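Local coordinates for protein putative cytochrome P450 154A1 (Streptomyces coelicolor, PDB 1ODO) that belongs to the cytochrome P450 family of haem-thiolate proteins and holds a haem, here together with 4-phenyl-1H-imidazole, in a mainly helical fold, at residues K290-Y296 with P314-A320; L49-T54 with L345-G350; L24-A30 with S42-P46. Residue numbers count along the deposited sequence, not the author numbering.

Interaction 1 (K290-Y296 with P314-A320). With HEM (protoporphyrin IX containing Fe), chain B.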
loop_
_atom_site.group_PDB
_atom_site.type_symbol
_atom_site.label_atom_id
_atom_site.label_comp_id
_atom_site.label_asym_id
_atom_site.label_seq_id
_atom_site.Cartn_x
_atom_site.Cartn_y
_atom_site.Cartn_z
ATOM N N LYS A 290 -6.679 2.449 0.924
ATOM C CA LYS A 290 -8.127 2.591 0.777
ATOM C C LYS A 290 -8.649 3.048 -0.579
ATOM O O LYS A 290 -9.702 2.593 -1.025
ATOM C CB LYS A 290 -8.654 3.529 1.867
ATOM C CG LYS A 290 -8.366 3.030 3.281
ATOM C CD LYS A 290 -8.730 4.071 4.334
ATOM C CE LYS A 290 -7.766 5.248 4.304
ATOM N NZ LYS A 290 -8.104 6.274 5.337
ATOM N N HIS A 291 -7.925 3.960 -1.220
ATOM C CA HIS A 291 -8.320 4.488 -2.529
ATOM C C HIS A 291 -7.057 4.572 -3.370
ATOM O O HIS A 291 -5.987 4.905 -2.849
ATOM C CB HIS A 291 -8.916 5.890 -2.381
ATOM C CG HIS A 291 -10.100 5.960 -1.469
ATOM N ND1 HIS A 291 -11.367 5.579 -1.858
ATOM C CD2 HIS A 291 -10.210 6.375 -0.184
ATOM C CE1 HIS A 291 -12.206 5.756 -0.852
ATOM N NE2 HIS A 291 -11.528 6.238 0.176
ATOM N N LEU A 292 -7.179 4.309 -4.667
ATOM C CA LEU A 292 -6.015 4.356 -5.544
ATOM C C LEU A 292 -6.094 5.370 -6.680
ATOM O O LEU A 292 -6.802 5.167 -7.658
ATOM C CB LEU A 292 -5.764 2.954 -6.128
ATOM C CG LEU A 292 -4.391 2.578 -6.713
ATOM C CD1 LEU A 292 -4.104 3.361 -7.993
ATOM C CD2 LEU A 292 -3.316 2.838 -5.667
ATOM N N PRO A 293 -5.380 6.494 -6.550
ATOM C CA PRO A 293 -5.392 7.506 -7.613
ATOM C C PRO A 293 -4.319 7.088 -8.629
ATOM O O PRO A 293 -3.215 6.725 -8.234
ATOM C CB PRO A 293 -5.022 8.783 -6.870
ATOM C CG PRO A 293 -4.084 8.293 -5.824
ATOM C CD PRO A 293 -4.718 7.007 -5.335
ATOM N N LEU A 294 -4.627 7.097 -9.922
ATOM C CA LEU A 294 -5.923 7.478 -10.460
ATOM C C LEU A 294 -5.977 6.837 -11.851
ATOM O O LEU A 294 -4.939 6.486 -12.415
ATOM C CB LEU A 294 -5.997 9.005 -10.580
ATOM C CG LEU A 294 -7.350 9.689 -10.776
ATOM C CD1 LEU A 294 -8.258 9.382 -9.588
ATOM C CD2 LEU A 294 -7.137 11.203 -10.907
ATOM N N ARG A 295 -7.178 6.660 -12.389
ATOM C CA ARG A 295 -7.335 6.065 -13.711
ATOM C C ARG A 295 -8.208 6.984 -14.551
ATOM O O ARG A 295 -8.884 7.856 -14.010
ATOM C CB ARG A 295 -7.955 4.670 -13.607
ATOM C CG ARG A 295 -6.938 3.591 -13.243
ATOM C CD ARG A 295 -7.599 2.222 -13.140
ATOM N NE ARG A 295 -6.627 1.133 -13.095
ATOM C CZ ARG A 295 -5.910 0.794 -12.025
ATOM N NH1 ARG A 295 -6.040 1.455 -10.881
ATOM N NH2 ARG A 295 -5.063 -0.223 -12.102
ATOM N N TYR A 296 -8.194 6.792 -15.865
ATOM C CA TYR A 296 -8.991 7.629 -16.757
ATOM C C TYR A 296 -9.685 6.820 -17.840
ATOM O O TYR A 296 -9.185 5.788 -18.277
ATOM C CB TYR A 296 -8.089 8.689 -17.401
ATOM C CG TYR A 296 -7.006 9.144 -16.456
ATOM C CD1 TYR A 296 -5.753 8.530 -16.455
ATOM C CD2 TYR A 296 -7.280 10.085 -15.464
ATOM C CE1 TYR A 296 -4.802 8.833 -15.478
ATOM C CE2 TYR A 296 -6.343 10.393 -14.485
ATOM C CZ TYR A 296 -5.111 9.764 -14.493
ATOM O OH TYR A 296 -4.210 10.033 -13.487
ATOM N N PRO A 314 -11.728 11.067 -14.634
ATOM C CA PRO A 314 -10.964 10.195 -13.733
ATOM C C PRO A 314 -11.789 9.125 -13.038
ATOM O O PRO A 314 -12.995 9.277 -12.836
ATOM C CB PRO A 314 -10.349 11.174 -12.722
ATOM C CG PRO A 314 -10.439 12.514 -13.404
ATOM C CD PRO A 314 -11.762 12.437 -14.104
ATOM N N ILE A 315 -11.101 8.054 -12.651
ATOM C CA ILE A 315 -11.715 6.920 -11.971
ATOM C C ILE A 315 -10.865 6.576 -10.753
ATOM O O ILE A 315 -9.672 6.301 -10.880
ATOM C CB ILE A 315 -11.770 5.695 -12.900
ATOM C CG1 ILE A 315 -12.673 6.001 -14.095
ATOM C CG2 ILE A 315 -12.257 4.466 -12.127
ATOM C CD1 ILE A 315 -12.611 4.959 -15.199
ATOM N N LEU A 316 -11.485 6.601 -9.580
ATOM C CA LEU A 316 -10.797 6.296 -8.329
ATOM C C LEU A 316 -11.229 4.937 -7.780
ATOM O O LEU A 316 -12.377 4.762 -7.386
ATOM C CB LEU A 316 -11.110 7.377 -7.291
ATOM C CG LEU A 316 -10.434 7.238 -5.923
ATOM C CD1 LEU A 316 -8.967 7.653 -6.024
ATOM C CD2 LEU A 316 -11.170 8.114 -4.915
ATOM N N ALA A 317 -10.312 3.979 -7.749
ATOM C CA ALA A 317 -10.639 2.653 -7.238
ATOM C C ALA A 317 -10.687 2.728 -5.714
ATOM O O ALA A 317 -9.673 3.004 -5.073
ATOM C CB ALA A 317 -9.588 1.641 -7.687
ATOM N N SER A 318 -11.868 2.503 -5.145
ATOM C CA SER A 318 -12.050 2.545 -3.692
ATOM C C SER A 318 -12.093 1.115 -3.154
ATOM O O SER A 318 -13.153 0.574 -2.833
ATOM C CB SER A 318 -13.339 3.306 -3.360
ATOM O OG SER A 318 -13.211 4.672 -3.733
ATOM N N TYR A 319 -10.907 0.523 -3.058
ATOM C CA TYR A 319 -10.712 -0.843 -2.586
ATOM C C TYR A 319 -11.238 -1.234 -1.214
ATOM O O TYR A 319 -11.845 -2.300 -1.064
ATOM C CB TYR A 319 -9.223 -1.175 -2.669
ATOM C CG TYR A 319 -8.690 -1.164 -4.083
ATOM C CD1 TYR A 319 -7.424 -0.657 -4.365
ATOM C CD2 TYR A 319 -9.436 -1.697 -5.134
ATOM C CE1 TYR A 319 -6.910 -0.684 -5.662
ATOM C CE2 TYR A 319 -8.932 -1.731 -6.434
ATOM C CZ TYR A 319 -7.667 -1.223 -6.687
ATOM O OH TYR A 319 -7.158 -1.258 -7.966
ATOM N N ALA A 320 -10.990 -0.396 -0.213
ATOM C CA ALA A 320 -11.447 -0.685 1.141
ATOM C C ALA A 320 -12.962 -0.831 1.197
ATOM O O ALA A 320 -13.474 -1.787 1.782
ATOM C CB ALA A 320 -10.986 0.411 2.098
HETATM C CHA HEM B . 0.833 -1.469 -6.926
HETATM C CHB HEM B . 5.126 -2.803 -5.199
HETATM C CHC HEM B . 3.117 -3.742 -0.910
HETATM C CHD HEM B . -1.153 -2.386 -2.642
HETATM C C1A HEM B . 2.175 -1.759 -6.860
HETATM C C2A HEM B . 3.141 -1.618 -7.944
HETATM C C3A HEM B . 4.338 -1.983 -7.462
HETATM C C4A HEM B . 4.160 -2.371 -6.070
HETATM C CMA HEM B . 5.686 -2.003 -8.205
HETATM C CAA HEM B . 2.791 -1.126 -9.365
HETATM C CBA HEM B . 2.264 -2.286 -10.229
HETATM C CGA HEM B . 1.869 -1.916 -11.658
HETATM O O1A HEM B . 1.341 -0.758 -11.809
HETATM O O2A HEM B . 2.071 -2.737 -12.551
HETATM C C1B HEM B . 4.965 -3.166 -3.888
HETATM C C2B HEM B . 6.043 -3.608 -3.021
HETATM C C3B HEM B . 5.483 -3.876 -1.807
HETATM C C4B HEM B . 4.067 -3.603 -1.913
HETATM C CMB HEM B . 7.521 -3.728 -3.447
HETATM C CAB HEM B . 6.161 -4.373 -0.515
HETATM C CBB HEM B . 6.758 -5.786 -0.615
HETATM C C1C HEM B . 1.763 -3.459 -1.017
HETATM C C2C HEM B . 0.800 -3.611 0.085
HETATM C C3C HEM B . -0.402 -3.225 -0.399
HETATM C C4C HEM B . -0.193 -2.845 -1.781
HETATM C CMC HEM B . 1.193 -4.120 1.507
HETATM C CAC HEM B . -1.795 -3.148 0.280
HETATM C CBC HEM B . -2.239 -4.366 1.098
HETATM C C1D HEM B . -1.002 -2.012 -3.949
HETATM C C2D HEM B . -2.051 -1.516 -4.810
HETATM C C3D HEM B . -1.494 -1.248 -6.014
HETATM C C4D HEM B . -0.094 -1.592 -5.910
HETATM C CMD HEM B . -3.519 -1.328 -4.380
HETATM C CAD HEM B . -2.219 -0.662 -7.236
HETATM C CBD HEM B . -3.226 -1.552 -7.971
HETATM C CGD HEM B . -3.830 -0.710 -9.074
HETATM O O1D HEM B . -5.009 -0.350 -8.970
HETATM O O2D HEM B . -3.065 -0.393 -10.014
HETATM N NA HEM B . 2.822 -2.225 -5.740
HETATM N NB HEM B . 3.765 -3.165 -3.184
HETATM N NC HEM B . 1.130 -2.996 -2.143
HETATM N ND HEM B . 0.208 -2.050 -4.635
HETATM FE FE HEM B . 1.964 -2.617 -3.935
HETATM O O HOH W 1 -7.842 4.021 -9.936
#
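Strands 292-296 and 314-317 run antiparallel, their short axes 4.3 Å apart at closest approach and 135° between N-to-C directions. Arg-295 and Ile-315 exchange two hydrogen bonds, Arg-295 N to Ile-315 O (2.9 Å) and Ile-315 N to Arg-295 O (2.6 Å), while Leu-292 N donates to Ala-317 O (2.8 Å). Between these pairs the register slips by one residue, a beta bulge coinciding with the cis peptide between Pro-293 and Leu-294. A water fills the gap, donating to Leu-292 O (2.8 Å) and Ile-315 O (3.1 Å).

Leu-294 CD2 packs on Pro-314 CB (3.7 Å). His-291 ND1 and Ser-318 OG share a hydrogen bond (2.8 Å); NE2 is also hydrogen-bonded to Glu-20 OE2, and OG to Ser-42 OG. Arg-295 NH1 and NH2 reach HEM O1D (2.8 Å) and O2D (2.9 Å), and Tyr-319 OH donates to HEM O1D (2.5 Å). Such anchoring of a haem propionate beside the main beta sheet is characteristic of the P450 haem site.

Interaction 2 (L49-T54 with L345-G350). With HEM (protoporphyrin IX containing Fe), chain B.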
loop_
_atom_site.group_PDB
_atom_site.type_symbol
_atom_site.label_atom_id
_atom_site.label_comp_id
_atom_site.label_asym_id
_atom_site.label_seq_id
_atom_site.Cartn_x
_atom_site.Cartn_y
_atom_site.Cartn_z
ATOM N N LEU A 49 -15.592 -2.747 -10.650
ATOM C CA LEU A 49 -14.186 -2.391 -10.516
ATOM C C LEU A 49 -13.293 -3.380 -11.282
ATOM O O LEU A 49 -12.403 -2.967 -12.023
ATOM C CB LEU A 49 -13.807 -2.329 -9.033
ATOM C CG LEU A 49 -12.534 -1.579 -8.629
ATOM C CD1 LEU A 49 -12.412 -0.254 -9.383
ATOM C CD2 LEU A 49 -12.574 -1.333 -7.118
ATOM N N LYS A 50 -13.534 -4.677 -11.124
ATOM C CA LYS A 50 -12.725 -5.675 -11.825
ATOM C C LYS A 50 -12.842 -5.532 -13.340
ATOM O O LYS A 50 -11.881 -5.786 -14.071
ATOM C CB LYS A 50 -13.123 -7.088 -11.404
ATOM C CG LYS A 50 -12.637 -7.474 -10.014
ATOM C CD LYS A 50 -13.103 -8.875 -9.666
ATOM C CE LYS A 50 -12.527 -9.356 -8.355
ATOM N NZ LYS A 50 -13.038 -10.725 -8.052
ATOM N N GLN A 51 -14.019 -5.138 -13.817
ATOM C CA GLN A 51 -14.213 -4.968 -15.253
ATOM C C GLN A 51 -13.403 -3.758 -15.716
ATOM O O GLN A 51 -12.724 -3.809 -16.741
ATOM C CB GLN A 51 -15.695 -4.763 -15.575
ATOM C CG GLN A 51 -16.551 -5.945 -15.164
ATOM C CD GLN A 51 -18.029 -5.712 -15.383
ATOM O OE1 GLN A 51 -18.525 -4.597 -15.213
ATOM N NE2 GLN A 51 -18.747 -6.773 -15.741
ATOM N N LEU A 52 -13.468 -2.669 -14.955
ATOM C CA LEU A 52 -12.726 -1.465 -15.318
ATOM C C LEU A 52 -11.220 -1.712 -15.271
ATOM O O LEU A 52 -10.478 -1.231 -16.128
ATOM C CB LEU A 52 -13.085 -0.310 -14.378
ATOM C CG LEU A 52 -14.531 0.191 -14.486
ATOM C CD1 LEU A 52 -14.803 1.191 -13.373
ATOM C CD2 LEU A 52 -14.758 0.832 -15.858
ATOM N N LEU A 53 -10.779 -2.472 -14.271
ATOM C CA LEU A 53 -9.363 -2.792 -14.098
ATOM C C LEU A 53 -8.777 -3.771 -15.124
ATOM O O LEU A 53 -7.575 -4.042 -15.110
ATOM C CB LEU A 53 -9.129 -3.336 -12.685
ATOM C CG LEU A 53 -9.398 -2.360 -11.531
ATOM C CD1 LEU A 53 -9.265 -3.070 -10.182
ATOM C CD2 LEU A 53 -8.412 -1.211 -11.619
ATOM N N THR A 54 -9.618 -4.309 -16.004
ATOM C CA THR A 54 -9.149 -5.249 -17.023
ATOM C C THR A 54 -9.568 -4.806 -18.422
ATOM O O THR A 54 -9.363 -5.524 -19.401
ATOM C CB THR A 54 -9.701 -6.678 -16.786
ATOM O OG1 THR A 54 -11.129 -6.636 -16.681
ATOM C CG2 THR A 54 -9.108 -7.274 -15.517
ATOM N N LEU A 345 -9.616 -6.962 -2.879
ATOM C CA LEU A 345 -8.955 -6.072 -3.829
ATOM C C LEU A 345 -7.865 -5.210 -3.188
ATOM O O LEU A 345 -7.530 -4.141 -3.701
ATOM C CB LEU A 345 -9.997 -5.162 -4.488
ATOM C CG LEU A 345 -10.905 -5.851 -5.513
ATOM C CD1 LEU A 345 -12.083 -4.955 -5.865
ATOM C CD2 LEU A 345 -10.090 -6.172 -6.758
ATOM N N ALA A 346 -7.308 -5.667 -2.071
ATOM C CA ALA A 346 -6.260 -4.901 -1.400
ATOM C C ALA A 346 -5.049 -4.668 -2.311
ATOM O O ALA A 346 -4.373 -3.642 -2.204
ATOM C CB ALA A 346 -5.824 -5.616 -0.122
ATOM N N PHE A 347 -4.784 -5.620 -3.202
ATOM C CA PHE A 347 -3.653 -5.525 -4.131
ATOM C C PHE A 347 -4.064 -5.149 -5.548
ATOM O O PHE A 347 -3.237 -5.141 -6.457
ATOM C CB PHE A 347 -2.912 -6.859 -4.198
ATOM C CG PHE A 347 -2.206 -7.236 -2.927
ATOM C CD1 PHE A 347 -2.462 -8.460 -2.312
ATOM C CD2 PHE A 347 -1.244 -6.396 -2.374
ATOM C CE1 PHE A 347 -1.765 -8.844 -1.166
ATOM C CE2 PHE A 347 -0.545 -6.772 -1.231
ATOM C CZ PHE A 347 -0.807 -8.001 -0.626
ATOM N N GLY A 348 -5.337 -4.842 -5.747
ATOM C CA GLY A 348 -5.780 -4.486 -7.078
ATOM C C GLY A 348 -6.244 -5.714 -7.834
ATOM O O GLY A 348 -6.536 -6.752 -7.239
ATOM N N HIS A 349 -6.295 -5.608 -9.156
ATOM C CA HIS A 349 -6.735 -6.716 -9.992
ATOM C C HIS A 349 -6.269 -6.449 -11.408
ATOM O O HIS A 349 -6.333 -5.320 -11.875
ATOM C CB HIS A 349 -8.270 -6.786 -9.957
ATOM C CG HIS A 349 -8.849 -7.942 -10.712
ATOM N ND1 HIS A 349 -9.478 -7.797 -11.929
ATOM C CD2 HIS A 349 -8.911 -9.261 -10.412
ATOM C CE1 HIS A 349 -9.906 -8.976 -12.345
ATOM N NE2 HIS A 349 -9.575 -9.882 -11.442
ATOM N N GLY A 350 -5.792 -7.479 -12.097
ATOM C CA GLY A 350 -5.339 -7.268 -13.458
ATOM C C GLY A 350 -3.841 -7.100 -13.629
ATOM O O GLY A 350 -3.055 -7.517 -12.776
HETATM C CHA HEM B . 0.833 -1.469 -6.926
HETATM C CHB HEM B . 5.126 -2.803 -5.199
HETATM C CHC HEM B . 3.117 -3.742 -0.910
HETATM C CHD HEM B . -1.153 -2.386 -2.642
HETATM C C1A HEM B . 2.175 -1.759 -6.860
HETATM C C2A HEM B . 3.141 -1.618 -7.944
HETATM C C3A HEM B . 4.338 -1.983 -7.462
HETATM C C4A HEM B . 4.160 -2.371 -6.070
HETATM C CMA HEM B . 5.686 -2.003 -8.205
HETATM C CAA HEM B . 2.791 -1.126 -9.365
HETATM C CBA HEM B . 2.264 -2.286 -10.229
HETATM C CGA HEM B . 1.869 -1.916 -11.658
HETATM O O1A HEM B . 1.341 -0.758 -11.809
HETATM O O2A HEM B . 2.071 -2.737 -12.551
HETATM C C1B HEM B . 4.965 -3.166 -3.888
HETATM C C2B HEM B . 6.043 -3.608 -3.021
HETATM C C3B HEM B . 5.483 -3.876 -1.807
HETATM C C4B HEM B . 4.067 -3.603 -1.913
HETATM C CMB HEM B . 7.521 -3.728 -3.447
HETATM C CAB HEM B . 6.161 -4.373 -0.515
HETATM C CBB HEM B . 6.758 -5.786 -0.615
HETATM C C1C HEM B . 1.763 -3.459 -1.017
HETATM C C2C HEM B . 0.800 -3.611 0.085
HETATM C C3C HEM B . -0.402 -3.225 -0.399
HETATM C C4C HEM B . -0.193 -2.845 -1.781
HETATM C CMC HEM B . 1.193 -4.120 1.507
HETATM C CAC HEM B . -1.795 -3.148 0.280
HETATM C CBC HEM B . -2.239 -4.366 1.098
HETATM C C1D HEM B . -1.002 -2.012 -3.949
HETATM C C2D HEM B . -2.051 -1.516 -4.810
HETATM C C3D HEM B . -1.494 -1.248 -6.014
HETATM C C4D HEM B . -0.094 -1.592 -5.910
HETATM C CMD HEM B . -3.519 -1.328 -4.380
HETATM C CAD HEM B . -2.219 -0.662 -7.236
HETATM C CBD HEM B . -3.226 -1.552 -7.971
HETATM C CGD HEM B . -3.830 -0.710 -9.074
HETATM O O1D HEM B . -5.009 -0.350 -8.970
HETATM O O2D HEM B . -3.065 -0.393 -10.014
HETATM N NA HEM B . 2.822 -2.225 -5.740
HETATM N NB HEM B . 3.765 -3.165 -3.184
HETATM N NC HEM B . 1.130 -2.996 -2.143
HETATM N ND HEM B . 0.208 -2.050 -4.635
HETATM FE FE HEM B . 1.964 -2.617 -3.935
#
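His-349 loses more surface to this contact than any other residue, 95 Å² of the 344 Å² total, followed by Lys-50 (60 Å²) and Leu-345 (57 Å²). The CA-to-CB bonds of His-349 and Leu-345 both point toward 49-54. The imidazole of His-349 lies against Lys-50 and Thr-54. The aliphatic stem of Lys-50 covers one ring face: its CG is 3.8 Å from the His-349 ring centroid and 13° off the ring normal, a CH-pi contact. Thr-54 CG2 also approaches the ring, 3.6 Å from His-349 ND1, while Thr-54 OG1 turns back to donate to Lys-50 O (2.8 Å).

Lys-50 continues past the imidazole in an extended chain (chi2 to chi4 all t), so that its CE comes within 4.3 Å of Leu-345 CD2. Leu-345 CD1 meets Leu-49 CD2 at 3.9 Å; Trp-328 and Tyr-319 add to this apolar cluster. Leu-53 fits against the backbone beyond, with its CB 3.5 Å from His-349 O. No hydrogen bond crosses between the segments.

A type I turn from Leu-345 to Gly-348, closed by Gly-348 N to Leu-345 O (3.1 Å), carries the other side of the loop to the cofactor. Ala-346 O is 3.3 Å from HEM CMD, and Phe-347 CE2 is 3.6 Å from HEM C3C. At Gly-348, phi/psi of 91/-161 and the nearness of HEM CBD both demand glycine. The Phe-Gly-His-Gly sequence leading to Cys-354 identifies this as the haem-binding cysteine loop of the P450 fold.

Interaction 3 (L24-A30 with S42-P46)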
loop_
_atom_site.group_PDB
_atom_site.type_symbol
_atom_site.label_atom_id
_atom_site.label_comp_id
_atom_site.label_asym_id
_atom_site.label_seq_id
_atom_site.Cartn_x
_atom_site.Cartn_y
_atom_site.Cartn_z
ATOM N N LEU A 24 -19.940 6.171 0.779
ATOM C CA LEU A 24 -19.631 5.951 -0.624
ATOM C C LEU A 24 -20.542 4.893 -1.235
ATOM O O LEU A 24 -21.098 5.094 -2.313
ATOM C CB LEU A 24 -18.170 5.528 -0.789
ATOM C CG LEU A 24 -17.108 6.625 -0.675
ATOM C CD1 LEU A 24 -15.714 5.997 -0.590
ATOM C CD2 LEU A 24 -17.211 7.551 -1.890
ATOM N N ARG A 25 -20.703 3.764 -0.550
ATOM C CA ARG A 25 -21.555 2.709 -1.080
ATOM C C ARG A 25 -23.030 3.123 -1.155
ATOM O O ARG A 25 -23.828 2.496 -1.853
ATOM C CB ARG A 25 -21.385 1.421 -0.263
ATOM C CG ARG A 25 -20.037 0.711 -0.508
ATOM C CD ARG A 25 -20.165 -0.790 -0.270
ATOM N NE ARG A 25 -20.758 -1.048 1.037
ATOM C CZ ARG A 25 -20.074 -1.130 2.173
ATOM N NH1 ARG A 25 -18.751 -0.999 2.174
ATOM N NH2 ARG A 25 -20.724 -1.293 3.320
ATOM N N GLU A 26 -23.379 4.189 -0.445
ATOM C CA GLU A 26 -24.747 4.701 -0.432
ATOM C C GLU A 26 -25.098 5.235 -1.830
ATOM O O GLU A 26 -26.269 5.321 -2.203
ATOM C CB GLU A 26 -24.838 5.829 0.600
ATOM C CG GLU A 26 -26.193 6.440 0.804
ATOM C CD GLU A 26 -26.154 7.557 1.838
ATOM O OE1 GLU A 26 -25.494 7.374 2.882
ATOM O OE2 GLU A 26 -26.786 8.611 1.608
ATOM N N GLY A 27 -24.071 5.586 -2.602
ATOM C CA GLY A 27 -24.300 6.108 -3.940
ATOM C C GLY A 27 -24.414 5.061 -5.036
ATOM O O GLY A 27 -24.491 5.395 -6.217
ATOM N N GLY A 28 -24.439 3.792 -4.650
ATOM C CA GLY A 28 -24.542 2.738 -5.640
ATOM C C GLY A 28 -23.153 2.278 -6.048
ATOM O O GLY A 28 -22.180 2.514 -5.323
ATOM N N PRO A 29 -23.022 1.641 -7.216
ATOM C CA PRO A 29 -21.722 1.154 -7.689
ATOM C C PRO A 29 -20.637 2.217 -7.837
ATOM O O PRO A 29 -19.459 1.932 -7.626
ATOM C CB PRO A 29 -22.071 0.469 -9.014
ATOM C CG PRO A 29 -23.326 1.174 -9.458
ATOM C CD PRO A 29 -24.091 1.316 -8.174
ATOM N N ALA A 30 -21.031 3.440 -8.182
ATOM C CA ALA A 30 -20.064 4.522 -8.349
ATOM C C ALA A 30 -20.630 5.863 -7.901
ATOM O O ALA A 30 -21.838 6.094 -7.968
ATOM C CB ALA A 30 -19.626 4.604 -9.816
ATOM N N SER A 42 -15.591 7.520 -7.922
ATOM C CA SER A 42 -15.113 6.560 -6.937
ATOM C C SER A 42 -15.941 5.325 -7.254
ATOM O O SER A 42 -17.162 5.410 -7.345
ATOM C CB SER A 42 -15.431 7.007 -5.512
ATOM O OG SER A 42 -15.501 5.875 -4.652
ATOM N N VAL A 43 -15.287 4.187 -7.448
ATOM C CA VAL A 43 -16.007 2.959 -7.754
ATOM C C VAL A 43 -15.769 1.963 -6.624
ATOM O O VAL A 43 -14.622 1.662 -6.295
ATOM C CB VAL A 43 -15.517 2.340 -9.085
ATOM C CG1 VAL A 43 -16.239 1.027 -9.348
ATOM C CG2 VAL A 43 -15.752 3.315 -10.232
ATOM N N SER A 44 -16.844 1.463 -6.018
ATOM C CA SER A 44 -16.697 0.505 -4.927
ATOM C C SER A 44 -17.440 -0.816 -5.139
ATOM O O SER A 44 -17.505 -1.645 -4.234
ATOM C CB SER A 44 -17.092 1.147 -3.585
ATOM O OG SER A 44 -18.387 1.719 -3.631
ATOM N N ASP A 45 -18.009 -0.999 -6.329
ATOM C CA ASP A 45 -18.732 -2.228 -6.668
ATOM C C ASP A 45 -17.587 -3.079 -7.236
ATOM O O ASP A 45 -17.051 -2.764 -8.300
ATOM C CB ASP A 45 -19.775 -1.942 -7.755
ATOM C CG ASP A 45 -20.415 -3.205 -8.315
ATOM O OD1 ASP A 45 -19.918 -4.314 -8.041
ATOM O OD2 ASP A 45 -21.422 -3.084 -9.050
ATOM N N PRO A 46 -17.182 -4.146 -6.526
ATOM C CA PRO A 46 -16.084 -4.998 -6.996
ATOM C C PRO A 46 -16.255 -5.614 -8.383
ATOM O O PRO A 46 -15.274 -5.809 -9.098
ATOM C CB PRO A 46 -15.961 -6.052 -5.891
ATOM C CG PRO A 46 -17.349 -6.152 -5.367
ATOM C CD PRO A 46 -17.778 -4.702 -5.298
HETATM O O HOH W 2 -20.672 0.391 -4.110
#
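Backbone hydrogen bonding between the segments comes down to one bond, Ser-44 N to Pro-29 O (3.1 Å, angle at H 157°). It sits beside an antiparallel non-hydrogen-bonded pair, Ala-30 with Val-43 (CA-CA 4.4 Å), where strand 30-35 begins and strand 38-43 ends. A CA-H...O contact from Ala-30 CA to Ser-42 O (3.2 Å) reinforces the pairing.

One water extends the polar link: it donates to Gly-28 O (2.9 Å) and is hydrogen-bonded to Ser-44 OG (2.7 Å). Gly-28 closes a type I turn from Arg-25, with Gly-28 N bonded to Arg-25 O (3.1 Å), and its phi/psi of 92/-159 calls for glycine.

Van der Waals contacts fill the remainder. Ala-30 CB meets Val-43 CG2 at 4.1 Å, Pro-29 CB touches Asp-45 CB at 3.6 Å, and Leu-24 CD2 lies 3.7 Å from Ser-42 OG. Arg-25 CG likewise rests 3.7 Å from Ser-44 OG.

The strongest polar partners of three side chains lie outside the two segments: Arg-25 NH1 bonds to Ala-321 O, Ser-42 OG to Ser-318 OG, and Asp-45 OD1 to Val-47 N as the N-cap of helix 46-52. With no salt bridge, the two segments are joined by a single backbone hydrogen bond, one water bridge and close packing, while their polar side chains tie this end of the hairpin to neighbouring elements.

How the interactions relate
Interaction 1 is core: all its touching residues are buried. Interactions 2 and 3 are partly buried, and Thr-54 in interaction 2 is the one exposed touching residue. Interactions 1 and 3 share one sheet, since strands 314-317 and 38-43 are neighbours, with Leu-316 O 3.0 Å from Val-43 N and Ser-318 OG 2.7 Å from Ser-42 OG, both probable hydrogen bonds. Interactions 1 and 2 both touch the haem and meet where Tyr-319 CG packs on Leu-345 O (3.2 Å). Helix 46-52, following strand 38-43, connects 3 to 2. Chemistry follows place: strand bonding and hydrogen bonds to a haem propionate in 1, side-chain packing in 2, sparse backbone pairing with water in 3.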